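Long-range contacts in EGF family domain-containing protein (Toxoplasma gondii, PDB 4Z80), which binds a peptide of its partner TgRON2L1 and probably takes part in forming the moving junction between parasite and host cell: residues 26-32 and 46-52; 123-128 and 154-158; 132-137 and 228-234; 182-186 and 257-261. One frame throughout, in Å; residues are numbered along the deposited sequence.

Interaction 1 of 4, residues 26-32 and 46-52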
loop_
_atom_site.group_PDB
_atom_site.type_symbol
_atom_site.label_atom_id
_atom_site.label_comp_id
_atom_site.label_asym_id
_atom_site.label_seq_id
_atom_site.Cartn_x
_atom_site.Cartn_y
_atom_site.Cartn_z
ATOM N N VAL A 26 -0.597 12.612 -6.601
ATOM C CA VAL A 26 0.735 13.163 -6.717
ATOM C C VAL A 26 1.764 12.320 -5.980
ATOM O O VAL A 26 1.431 11.385 -5.249
ATOM C CB VAL A 26 0.785 14.605 -6.176
ATOM C CG1 VAL A 26 -0.219 15.479 -6.901
ATOM C CG2 VAL A 26 0.515 14.645 -4.681
ATOM N N ASP A 27 3.022 12.672 -6.201
ATOM C CA ASP A 27 4.143 12.085 -5.494
ATOM C C ASP A 27 4.559 13.063 -4.421
ATOM O O ASP A 27 5.178 14.079 -4.723
ATOM C CB ASP A 27 5.307 11.815 -6.452
ATOM C CG ASP A 27 6.500 11.173 -5.763
ATOM O OD1 ASP A 27 6.305 10.220 -4.982
ATOM O OD2 ASP A 27 7.640 11.615 -6.021
ATOM N N LEU A 28 4.182 12.798 -3.178
ATOM C CA LEU A 28 4.565 13.692 -2.102
ATOM C C LEU A 28 5.548 13.026 -1.166
ATOM O O LEU A 28 5.648 11.794 -1.092
ATOM C CB LEU A 28 3.339 14.180 -1.327
ATOM C CG LEU A 28 2.548 13.225 -0.428
ATOM C CD1 LEU A 28 3.184 13.020 0.947
ATOM C CD2 LEU A 28 1.129 13.752 -0.249
ATOM N N ILE A 29 6.306 13.867 -0.476
ATOM C CA ILE A 29 7.171 13.424 0.595
ATOM C C ILE A 29 6.874 14.293 1.814
ATOM O O ILE A 29 6.458 15.448 1.672
ATOM C CB ILE A 29 8.654 13.516 0.208
ATOM C CG1 ILE A 29 8.964 14.907 -0.331
ATOM C CG2 ILE A 29 8.997 12.459 -0.843
ATOM C CD1 ILE A 29 10.374 15.298 -0.162
ATOM N N TRP A 30 7.070 13.742 3.006
ATOM C CA TRP A 30 6.765 14.472 4.239
ATOM C C TRP A 30 7.928 15.398 4.576
ATOM O O TRP A 30 9.088 14.999 4.510
ATOM C CB TRP A 30 6.480 13.503 5.401
ATOM C CG TRP A 30 5.423 12.496 5.074
ATOM C CD1 TRP A 30 5.600 11.153 4.889
ATOM C CD2 TRP A 30 4.034 12.750 4.852
ATOM N NE1 TRP A 30 4.406 10.557 4.573
ATOM C CE2 TRP A 30 3.426 11.512 4.552
ATOM C CE3 TRP A 30 3.239 13.902 4.884
ATOM C CZ2 TRP A 30 2.069 11.394 4.273
ATOM C CZ3 TRP A 30 1.885 13.780 4.609
ATOM C CH2 TRP A 30 1.314 12.534 4.312
ATOM N N ASP A 31 7.611 16.644 4.910
ATOM C CA ASP A 31 8.628 17.591 5.356
ATOM C C ASP A 31 7.972 18.763 6.071
ATOM O O ASP A 31 7.009 19.334 5.567
ATOM C CB ASP A 31 9.458 18.091 4.180
ATOM C CG ASP A 31 10.742 18.762 4.628
ATOM O OD1 ASP A 31 10.680 19.943 5.025
ATOM O OD2 ASP A 31 11.809 18.106 4.604
ATOM N N LYS A 32 8.491 19.132 7.236
ATOM C CA LYS A 32 7.851 20.189 8.017
ATOM C C LYS A 32 8.004 21.562 7.352
ATOM O O LYS A 32 7.314 22.507 7.728
ATOM C CB LYS A 32 8.398 20.215 9.449
ATOM C CG LYS A 32 9.874 20.506 9.584
ATOM C CD LYS A 32 10.289 20.427 11.046
ATOM C CE LYS A 32 11.794 20.468 11.201
ATOM N NZ LYS A 32 12.385 21.674 10.562
ATOM N N ARG A 46 2.317 18.410 6.842
ATOM C CA ARG A 46 3.071 19.232 5.905
ATOM C C ARG A 46 3.809 18.358 4.902
ATOM O O ARG A 46 4.443 17.377 5.280
ATOM C CB ARG A 46 4.071 20.112 6.655
ATOM C CG ARG A 46 3.443 20.981 7.731
ATOM C CD ARG A 46 2.922 22.255 7.134
ATOM N NE ARG A 46 4.007 23.208 6.919
ATOM C CZ ARG A 46 4.016 24.153 5.983
ATOM N NH1 ARG A 46 5.061 24.964 5.879
ATOM N NH2 ARG A 46 2.999 24.281 5.139
ATOM N N TRP A 47 3.748 18.723 3.629
ATOM C CA TRP A 47 4.441 17.945 2.614
ATOM C C TRP A 47 4.880 18.760 1.407
ATOM O O TRP A 47 4.474 19.909 1.206
ATOM C CB TRP A 47 3.557 16.772 2.167
ATOM C CG TRP A 47 2.304 17.114 1.373
ATOM C CD1 TRP A 47 2.190 17.212 0.008
ATOM C CD2 TRP A 47 0.991 17.364 1.896
ATOM N NE1 TRP A 47 0.892 17.502 -0.341
ATOM C CE2 TRP A 47 0.139 17.600 0.799
ATOM C CE3 TRP A 47 0.452 17.399 3.187
ATOM C CZ2 TRP A 47 -1.216 17.885 0.953
ATOM C CZ3 TRP A 47 -0.900 17.680 3.337
ATOM C CH2 TRP A 47 -1.717 17.921 2.226
ATOM N N THR A 48 5.763 18.145 0.627
ATOM C CA THR A 48 6.197 18.662 -0.657
ATOM C C THR A 48 5.663 17.766 -1.757
ATOM O O THR A 48 5.727 16.544 -1.660
ATOM C CB THR A 48 7.737 18.726 -0.748
ATOM O OG1 THR A 48 8.222 19.783 0.088
ATOM C CG2 THR A 48 8.202 18.967 -2.186
ATOM N N GLU A 49 5.157 18.381 -2.814
ATOM C CA GLU A 49 4.707 17.654 -3.986
ATOM C C GLU A 49 5.824 17.659 -5.022
ATOM O O GLU A 49 6.161 18.705 -5.568
ATOM C CB GLU A 49 3.437 18.294 -4.530
ATOM C CG GLU A 49 2.887 17.683 -5.776
ATOM C CD GLU A 49 1.653 18.420 -6.261
ATOM O OE1 GLU A 49 0.740 18.662 -5.428
ATOM O OE2 GLU A 49 1.608 18.772 -7.468
ATOM N N ARG A 50 6.404 16.489 -5.273
ATOM C CA ARG A 50 7.544 16.370 -6.183
ATOM C C ARG A 50 7.098 16.366 -7.638
ATOM O O ARG A 50 7.752 16.952 -8.507
ATOM C CB ARG A 50 8.340 15.097 -5.880
ATOM C CG ARG A 50 8.900 15.082 -4.476
ATOM C CD ARG A 50 10.130 14.194 -4.358
ATOM N NE ARG A 50 9.843 12.790 -4.658
ATOM C CZ ARG A 50 10.747 11.820 -4.592
ATOM N NH1 ARG A 50 10.403 10.572 -4.891
ATOM N NH2 ARG A 50 11.991 12.102 -4.225
ATOM N N LYS A 51 5.980 15.703 -7.900
ATOM C CA LYS A 51 5.412 15.681 -9.237
ATOM C C LYS A 51 3.949 15.286 -9.171
ATOM O O LYS A 51 3.493 14.716 -8.184
ATOM C CB LYS A 51 6.180 14.718 -10.155
ATOM C CG LYS A 51 5.918 13.232 -9.916
ATOM C CD LYS A 51 6.654 12.329 -10.922
ATOM C CE LYS A 51 6.249 12.569 -12.390
ATOM N NZ LYS A 51 4.919 11.988 -12.766
ATOM N N SER A 52 3.214 15.589 -10.230
ATOM C CA SER A 52 1.827 15.165 -10.334
ATOM C C SER A 52 1.719 13.978 -11.288
ATOM O O SER A 52 2.733 13.486 -11.799
ATOM C CB SER A 52 0.960 16.328 -10.803
ATOM O OG SER A 52 1.293 16.703 -12.125
#
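A salt bridge dominates the polar side: R50 NE meets D27 OD2 at 2.8 Å, and R50 NH1 adds a longer bond of 3.2 Å to D27 OD2. The other carboxylate oxygen of D27 is held by S61, and R50 NH1 also reaches the E62 carbonyl. Backbone bonds tie the same corner, R50 N to D27 O at 2.8 Å and D27 N to K51 O at 2.9 Å, so D27 faces two successive residues, consistent with a beta bulge. Further along, I29 and T48 form a regular hydrogen-bonded pair, with both N-to-O distances, I29 N to T48 O and T48 N to I29 O, at 3.0 Å. D31 N reaches R46 O at 3.3 Å. Packing completes the contact. I29 CG2 lies over the R50 guanidinium, 3.9 Å from R50 NE, while L28 CD2 sits over the W47 five-membered ring, 3.8 Å from its centroid, as a CH-pi contact. W30 and W47 are a non-hydrogen-bonded pair whose CA-to-CB bonds diverge, though W30 CE3 still touches W47 CB at 4.0 Å. Edge strand 27-30 pairs antiparallel (148° between the short segments) with 43-51, the central strand of a three-stranded antiparallel sheet whose other edge is 36-40.

Interaction 2 of 4, residues 123-128 and 154-158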
loop_
_atom_site.group_PDB
_atom_site.type_symbol
_atom_site.label_atom_id
_atom_site.label_comp_id
_atom_site.label_asym_id
_atom_site.label_seq_id
_atom_site.Cartn_x
_atom_site.Cartn_y
_atom_site.Cartn_z
ATOM N N ALA A 123 12.612 -12.294 1.376
ATOM C CA ALA A 123 13.651 -11.421 0.834
ATOM C C ALA A 123 15.053 -11.756 1.357
ATOM O O ALA A 123 15.985 -10.980 1.159
ATOM C CB ALA A 123 13.318 -9.959 1.134
ATOM N N ASN A 124 15.198 -12.912 2.006
ATOM C CA ASN A 124 16.487 -13.374 2.531
ATOM C C ASN A 124 17.022 -12.408 3.592
ATOM O O ASN A 124 18.159 -11.930 3.515
ATOM C CB ASN A 124 17.499 -13.561 1.399
ATOM C CG ASN A 124 17.039 -14.583 0.374
ATOM O OD1 ASN A 124 16.670 -15.703 0.727
ATOM N ND2 ASN A 124 17.035 -14.193 -0.894
ATOM N N VAL A 125 16.176 -12.146 4.585
ATOM C CA VAL A 125 16.467 -11.203 5.663
ATOM C C VAL A 125 16.513 -11.886 7.035
ATOM O O VAL A 125 17.427 -11.620 7.812
ATOM C CB VAL A 125 15.415 -10.075 5.703
ATOM C CG1 VAL A 125 15.613 -9.159 6.914
ATOM C CG2 VAL A 125 15.478 -9.258 4.413
ATOM N N MET A 126 15.538 -12.754 7.318
ATOM C CA MET A 126 15.366 -13.338 8.654
ATOM C C MET A 126 15.931 -14.756 8.716
ATOM O O MET A 126 15.601 -15.588 7.878
ATOM C CB MET A 126 13.883 -13.369 9.049
ATOM C CG MET A 126 13.188 -12.008 9.032
ATOM S SD MET A 126 13.973 -10.819 10.144
ATOM C CE MET A 126 12.865 -9.415 9.968
ATOM N N PRO A 127 16.759 -15.052 9.727
ATOM C CA PRO A 127 17.190 -14.187 10.831
ATOM C C PRO A 127 18.260 -13.196 10.406
ATOM O O PRO A 127 19.152 -13.540 9.634
ATOM C CB PRO A 127 17.754 -15.177 11.847
ATOM C CG PRO A 127 18.314 -16.267 10.989
ATOM C CD PRO A 127 17.322 -16.406 9.859
ATOM N N HIS A 128 18.173 -11.977 10.918
ATOM C CA HIS A 128 19.151 -10.959 10.582
ATOM C C HIS A 128 20.434 -11.168 11.369
ATOM O O HIS A 128 21.523 -10.884 10.882
ATOM C CB HIS A 128 18.575 -9.571 10.852
ATOM C CG HIS A 128 19.500 -8.461 10.484
ATOM N ND1 HIS A 128 19.824 -8.166 9.178
ATOM C CD2 HIS A 128 20.199 -7.593 11.253
ATOM C CE1 HIS A 128 20.673 -7.155 9.157
ATOM N NE2 HIS A 128 20.917 -6.790 10.402
ATOM N N TYR A 154 7.325 -8.717 6.907
ATOM C CA TYR A 154 7.534 -9.497 8.124
ATOM C C TYR A 154 6.690 -8.946 9.259
ATOM O O TYR A 154 6.448 -7.744 9.346
ATOM C CB TYR A 154 9.019 -9.497 8.505
ATOM C CG TYR A 154 9.919 -9.936 7.373
ATOM C CD1 TYR A 154 9.911 -11.252 6.925
ATOM C CD2 TYR A 154 10.768 -9.038 6.750
ATOM C CE1 TYR A 154 10.721 -11.661 5.883
ATOM C CE2 TYR A 154 11.593 -9.438 5.710
ATOM C CZ TYR A 154 11.563 -10.748 5.280
ATOM O OH TYR A 154 12.385 -11.152 4.241
ATOM N N ALA A 155 6.236 -9.838 10.132
ATOM C CA ALA A 155 5.318 -9.446 11.193
ATOM C C ALA A 155 5.935 -8.456 12.173
ATOM O O ALA A 155 5.244 -7.592 12.710
ATOM C CB ALA A 155 4.850 -10.667 11.942
ATOM N N GLY A 156 7.225 -8.603 12.422
ATOM C CA GLY A 156 7.910 -7.756 13.376
ATOM C C GLY A 156 9.383 -8.094 13.409
ATOM O O GLY A 156 9.844 -8.997 12.701
ATOM N N TYR A 157 10.130 -7.363 14.226
ATOM C CA TYR A 157 11.572 -7.555 14.336
ATOM C C TYR A 157 12.022 -7.010 15.692
ATOM O O TYR A 157 11.677 -5.885 16.053
ATOM C CB TYR A 157 12.311 -6.864 13.180
ATOM C CG TYR A 157 13.811 -6.901 13.321
ATOM C CD1 TYR A 157 14.511 -8.099 13.245
ATOM C CD2 TYR A 157 14.530 -5.736 13.541
ATOM C CE1 TYR A 157 15.888 -8.127 13.389
ATOM C CE2 TYR A 157 15.901 -5.757 13.678
ATOM C CZ TYR A 157 16.572 -6.946 13.610
ATOM O OH TYR A 157 17.943 -6.947 13.759
ATOM N N LEU A 158 12.769 -7.833 16.436
ATOM C CA LEU A 158 13.143 -7.575 17.838
ATOM C C LEU A 158 11.884 -7.529 18.703
ATOM O O LEU A 158 10.774 -7.664 18.201
ATOM C CB LEU A 158 13.956 -6.278 17.974
ATOM C CG LEU A 158 15.192 -6.210 17.074
ATOM C CD1 LEU A 158 15.912 -4.878 17.220
ATOM C CD2 LEU A 158 16.139 -7.365 17.350
#
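M126 is the bump of this contact, and the rings of Y154 and Y157 line the hollow that receives it. Its CG sits over the Y154 face, 4.0 Å from the ring centroid, and its methyl touches both tyrosines, CE lying 3.9 Å from Y154 CD2 and 3.9 Å from Y157 CD1. The m, m start of the side chain bends it into this hollow. SD lies 5.0 Å from the Y154 centroid and 5.3 Å from that of Y157, a Met-aromatic contact with each ring in loops that carry no regular helix or strand. These loops also meet the bound TgRON2L1 peptide: H128 NE2 hydrogen-bonds to S12 OG and Y157 OH to the S11 carbonyl, both of the peptide chain, while P15 of that chain packs on Y157. At its far end the Y154 ring fits beside V125, V125 CB 3.9 Å from Y154 CE2, and its OH accepts a hydrogen bond from A123 N at 3.1 Å. H128 CD2 borders the other tyrosine, 3.4 Å from Y157 OH.

Interaction 3 of 4, residues 132-137 and 228-234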
loop_
_atom_site.group_PDB
_atom_site.type_symbol
_atom_site.label_atom_id
_atom_site.label_comp_id
_atom_site.label_asym_id
_atom_site.label_seq_id
_atom_site.Cartn_x
_atom_site.Cartn_y
_atom_site.Cartn_z
ATOM N N SER A 132 25.069 -15.130 19.645
ATOM C CA SER A 132 24.973 -15.867 20.915
ATOM C C SER A 132 24.212 -17.194 20.794
ATOM O O SER A 132 24.159 -17.969 21.754
ATOM C CB SER A 132 24.339 -15.001 22.008
ATOM O OG SER A 132 22.927 -15.074 22.011
ATOM N N CYS A 133 23.636 -17.460 19.625
ATOM C CA CYS A 133 22.924 -18.717 19.395
ATOM C C CYS A 133 23.888 -19.897 19.319
ATOM O O CYS A 133 25.042 -19.741 18.939
ATOM C CB CYS A 133 22.108 -18.654 18.100
ATOM S SG CYS A 133 20.807 -17.397 18.090
ATOM N N ALA A 134 23.394 -21.081 19.664
ATOM C CA ALA A 134 24.199 -22.294 19.615
ATOM C C ALA A 134 24.656 -22.600 18.195
ATOM O O ALA A 134 25.753 -23.115 17.983
ATOM C CB ALA A 134 23.409 -23.466 20.181
ATOM N N SER A 135 23.816 -22.279 17.216
ATOM C CA SER A 135 24.211 -22.435 15.818
ATOM C C SER A 135 23.873 -21.198 15.000
ATOM O O SER A 135 23.100 -20.338 15.428
ATOM C CB SER A 135 23.543 -23.663 15.200
ATOM O OG SER A 135 22.133 -23.596 15.322
ATOM N N ARG A 136 24.482 -21.126 13.820
ATOM C CA ARG A 136 24.259 -20.037 12.881
ATOM C C ARG A 136 23.225 -20.437 11.827
ATOM O O ARG A 136 22.884 -21.614 11.682
ATOM C CB ARG A 136 25.574 -19.642 12.200
ATOM C CG ARG A 136 26.182 -20.761 11.358
ATOM C CD ARG A 136 27.425 -20.305 10.605
ATOM N NE ARG A 136 27.997 -21.385 9.801
ATOM C CZ ARG A 136 28.883 -22.274 10.247
ATOM N NH1 ARG A 136 29.313 -22.222 11.504
ATOM N NH2 ARG A 136 29.342 -23.218 9.437
ATOM N N ALA A 137 22.730 -19.443 11.096
ATOM C CA ALA A 137 21.844 -19.672 9.963
ATOM C C ALA A 137 21.942 -18.470 9.038
ATOM O O ALA A 137 22.146 -17.346 9.499
ATOM C CB ALA A 137 20.409 -19.883 10.420
ATOM N N HIS A 228 15.647 -20.436 23.104
ATOM C CA HIS A 228 16.432 -19.221 22.914
ATOM C C HIS A 228 15.835 -18.471 21.722
ATOM O O HIS A 228 16.121 -18.794 20.567
ATOM C CB HIS A 228 17.910 -19.555 22.694
ATOM C CG HIS A 228 18.814 -18.363 22.724
ATOM N ND1 HIS A 228 20.183 -18.470 22.610
ATOM C CD2 HIS A 228 18.547 -17.041 22.848
ATOM C CE1 HIS A 228 20.721 -17.263 22.652
ATOM N NE2 HIS A 228 19.750 -16.379 22.806
ATOM N N VAL A 229 14.994 -17.489 22.023
ATOM C CA VAL A 229 14.149 -16.835 21.021
ATOM C C VAL A 229 14.955 -16.203 19.892
ATOM O O VAL A 229 15.806 -15.341 20.116
ATOM C CB VAL A 229 13.260 -15.754 21.668
ATOM C CG1 VAL A 229 12.406 -15.050 20.626
ATOM C CG2 VAL A 229 12.371 -16.372 22.724
ATOM N N GLY A 230 14.663 -16.631 18.667
ATOM C CA GLY A 230 15.335 -16.109 17.493
ATOM C C GLY A 230 16.406 -17.018 16.931
ATOM O O GLY A 230 16.949 -16.746 15.865
ATOM N N CYS A 231 16.712 -18.104 17.633
ATOM C CA CYS A 231 17.823 -18.962 17.232
ATOM C C CYS A 231 17.412 -20.133 16.343
ATOM O O CYS A 231 16.279 -20.611 16.423
ATOM C CB CYS A 231 18.539 -19.490 18.474
ATOM S SG CYS A 231 19.431 -18.191 19.366
ATOM N N PRO A 232 18.335 -20.599 15.483
ATOM C CA PRO A 232 18.040 -21.771 14.646
ATOM C C PRO A 232 17.945 -23.051 15.465
ATOM O O PRO A 232 18.475 -23.095 16.574
ATOM C CB PRO A 232 19.236 -21.843 13.682
ATOM C CG PRO A 232 20.017 -20.571 13.887
ATOM C CD PRO A 232 19.693 -20.077 15.247
ATOM N N PRO A 233 17.303 -24.092 14.918
ATOM C CA PRO A 233 16.673 -24.168 13.593
ATOM C C PRO A 233 15.268 -23.577 13.554
ATOM O O PRO A 233 14.683 -23.293 14.597
ATOM C CB PRO A 233 16.633 -25.672 13.323
ATOM C CG PRO A 233 16.476 -26.266 14.674
ATOM C CD PRO A 233 17.277 -25.399 15.601
ATOM N N TYR A 234 14.742 -23.404 12.346
ATOM C CA TYR A 234 13.427 -22.810 12.147
ATOM C C TYR A 234 12.506 -23.810 11.474
ATOM O O TYR A 234 12.967 -24.749 10.824
ATOM C CB TYR A 234 13.546 -21.524 11.307
ATOM C CG TYR A 234 14.572 -20.574 11.873
ATOM C CD1 TYR A 234 14.268 -19.770 12.961
ATOM C CD2 TYR A 234 15.854 -20.508 11.343
ATOM C CE1 TYR A 234 15.201 -18.923 13.503
ATOM C CE2 TYR A 234 16.794 -19.657 11.871
ATOM C CZ TYR A 234 16.464 -18.871 12.958
ATOM O OH TYR A 234 17.405 -18.026 13.504
HETATM O O HOH W 1 21.326 -20.900 21.830
HETATM O O HOH W 2 20.595 -22.140 18.052
#
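Both cysteines of the C133–C231 disulfide use the m rotamer, and with chi3 at -77° the bridge has left-handed torsion about its 2.0 Å SG-to-SG bond. The t rotamer of H228 extends its imidazole beside this bridge: C133 SG lies 4.8 Å from the ring centroid, and S132 OG approaches the ring edge, 3.2 Å from H228 CE1. Water 1 joins A134 N (3.0 Å) to H228 ND1 (2.8 Å). The backbone here is a type II beta turn from H228 to C231, closed by C231 N to H228 O at 3.1 Å; G230 adopts the positive phi usual at its third position. The disulfide thus pins this turn, 91 residues further on, to a surface loop of the AMA protein, where the bound TgRON2L1 peptide crosses: P22 of the peptide chain packs on C133, H228 and C231, and H228 NE2 hydrogen-bonds to its P21 carbonyl. P232, its ring C-gamma exo, fits against the other loop, with CD 3.4 Å from S135 O and CG 3.6 Å from A137 CB. Water 2 accepts a weak bond from S135 N at 3.3 Å and donates to P232 O at 2.8 Å. Beyond the cis bond before P233, Y234 in the m rotamer turns its ring edge to A137, CE2 to CB 3.9 Å, while Y234 OH donates to G230 O at 2.7 Å.

Interaction 4 of 4, residues 182-186 and 257-261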
loop_
_atom_site.group_PDB
_atom_site.type_symbol
_atom_site.label_atom_id
_atom_site.label_comp_id
_atom_site.label_asym_id
_atom_site.label_seq_id
_atom_site.Cartn_x
_atom_site.Cartn_y
_atom_site.Cartn_z
ATOM N N VAL A 182 2.740 12.409 15.189
ATOM C CA VAL A 182 2.072 11.528 14.246
ATOM C C VAL A 182 2.420 10.071 14.569
ATOM O O VAL A 182 1.559 9.190 14.526
ATOM C CB VAL A 182 2.461 11.869 12.795
ATOM C CG1 VAL A 182 1.964 10.793 11.816
ATOM C CG2 VAL A 182 1.903 13.229 12.417
ATOM N N CYS A 183 3.681 9.835 14.916
ATOM C CA CYS A 183 4.172 8.491 15.196
ATOM C C CYS A 183 4.268 8.217 16.691
ATOM O O CYS A 183 5.238 7.615 17.148
ATOM C CB CYS A 183 5.545 8.293 14.562
ATOM S SG CYS A 183 5.602 8.634 12.785
ATOM N N ASN A 184 3.264 8.643 17.449
ATOM C CA ASN A 184 3.357 8.575 18.903
ATOM C C ASN A 184 3.176 7.160 19.448
ATOM O O ASN A 184 3.265 6.943 20.653
ATOM C CB ASN A 184 2.338 9.524 19.551
ATOM C CG ASN A 184 0.899 9.177 19.227
ATOM O OD1 ASN A 184 0.600 8.139 18.636
ATOM N ND2 ASN A 184 -0.011 10.055 19.631
ATOM N N PHE A 185 2.948 6.205 18.551
ATOM C CA PHE A 185 2.741 4.806 18.912
ATOM C C PHE A 185 4.005 3.996 18.651
ATOM O O PHE A 185 4.002 2.769 18.770
ATOM C CB PHE A 185 1.579 4.219 18.113
ATOM C CG PHE A 185 1.761 4.359 16.628
ATOM C CD1 PHE A 185 1.353 5.513 15.976
ATOM C CD2 PHE A 185 2.391 3.370 15.899
ATOM C CE1 PHE A 185 1.544 5.663 14.620
ATOM C CE2 PHE A 185 2.585 3.511 14.538
ATOM C CZ PHE A 185 2.159 4.661 13.896
ATOM N N VAL A 186 5.085 4.675 18.285
ATOM C CA VAL A 186 6.353 4.000 18.057
ATOM C C VAL A 186 7.495 4.930 18.496
ATOM O O VAL A 186 8.328 5.362 17.705
ATOM C CB VAL A 186 6.463 3.540 16.560
ATOM C CG1 VAL A 186 6.317 4.706 15.601
ATOM C CG2 VAL A 186 7.727 2.747 16.310
ATOM N N ILE A 257 -0.075 5.888 7.729
ATOM C CA ILE A 257 0.713 6.398 8.844
ATOM C C ILE A 257 1.483 5.258 9.503
ATOM O O ILE A 257 2.630 5.435 9.920
ATOM C CB ILE A 257 -0.178 7.114 9.894
ATOM C CG1 ILE A 257 -0.681 8.451 9.333
ATOM C CG2 ILE A 257 0.585 7.339 11.218
ATOM C CD1 ILE A 257 -1.690 9.173 10.231
ATOM N N LEU A 258 0.862 4.085 9.614
ATOM C CA LEU A 258 1.572 2.936 10.162
ATOM C C LEU A 258 2.842 2.672 9.353
ATOM O O LEU A 258 3.900 2.425 9.918
ATOM C CB LEU A 258 0.680 1.687 10.187
ATOM C CG LEU A 258 1.335 0.423 10.760
ATOM C CD1 LEU A 258 1.783 0.632 12.212
ATOM C CD2 LEU A 258 0.393 -0.769 10.661
ATOM N N SER A 259 2.753 2.759 8.028
ATOM C CA SER A 259 3.942 2.603 7.194
ATOM C C SER A 259 4.965 3.710 7.397
ATOM O O SER A 259 6.151 3.446 7.586
ATOM C CB SER A 259 3.565 2.553 5.712
ATOM O OG SER A 259 4.732 2.782 4.925
ATOM N N ARG A 260 4.500 4.955 7.345
ATOM C CA ARG A 260 5.372 6.112 7.506
ATOM C C ARG A 260 6.259 5.975 8.735
ATOM O O ARG A 260 7.457 6.265 8.706
ATOM C CB ARG A 260 4.524 7.382 7.621
ATOM C CG ARG A 260 5.325 8.629 7.903
ATOM C CD ARG A 260 4.438 9.838 8.063
ATOM N NE ARG A 260 5.221 11.003 8.428
ATOM C CZ ARG A 260 4.708 12.210 8.647
ATOM N NH1 ARG A 260 3.404 12.407 8.554
ATOM N NH2 ARG A 260 5.510 13.218 8.965
ATOM N N CYS A 261 5.655 5.512 9.818
ATOM C CA CYS A 261 6.297 5.588 11.124
ATOM C C CYS A 261 7.188 4.396 11.467
ATOM O O CYS A 261 7.957 4.470 12.426
ATOM C CB CYS A 261 5.233 5.739 12.211
ATOM S SG CYS A 261 4.276 7.257 12.098
#
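The covalent tie is the disulfide C183–C261, SG to SG 2.0 Å with chi3 -75°, which fastens a loop to a helical segment of the Apical membrane antigen 1 family region (PAN clan), 71 residues further along the chain. No hydrogen bond crosses between 182-186 and 257-261; polar bonds shape each partner instead. The loop folds as a type I beta turn from C183 to V186, with V186 N 3.2 Å from C183 O, and the helix contributes C261 N to I257 O at 3.0 Å. Apolar contacts surround the bridge. The p rotamer of F185 brings its ring to the helix, where CE1 meets I257 CG2 at 3.9 Å along the ring edge, CE2 meets L258 CD1 at 3.8 Å and CZ meets C261 CB at 3.7 Å. V182 CG1 packs on I257 CG2 at 3.8 Å, and V186 CG1 on C261 CB at 3.7 Å. A sulfur-aromatic contact adds to these, C261 SG lying 4.8 Å from the F185 centroid in oblique geometry. V182 CG1 also touches the R260 guanidinium, 3.9 Å from NH1, while R260 NE hydrogen-bonds to the carbonyl of E177. In the fold, helix 252-262 sits between two sheets: V182, I257 and R260 touch Y45 of strand 43-51, and L258 and S259 touch C289 and L291 of strand 289-291.

The four contacts fall into two touching pairs. Interactions 1 and 4, centres 18 Å apart, meet where R260 of the helix makes a cation-pi contact with W30, W30 CD1 lying 3.6 Å from R260 NE, so the sheet edge packs on the disulfide-bonded helix. Interactions 2 and 3, centres 14 Å apart, share a junction at P127, whose CG is 3.2 Å from Y234 OH and 4.2 Å from A137 CB; their segments alternate along the chain. This second pair contacts the TgRON2L1 peptide, through its S11, S12, A14 and P15 at interaction 2 and P21, P22 and I25 at interaction 3. Interactions 2 and 4 come no closer than about 9 Å between nearest atoms.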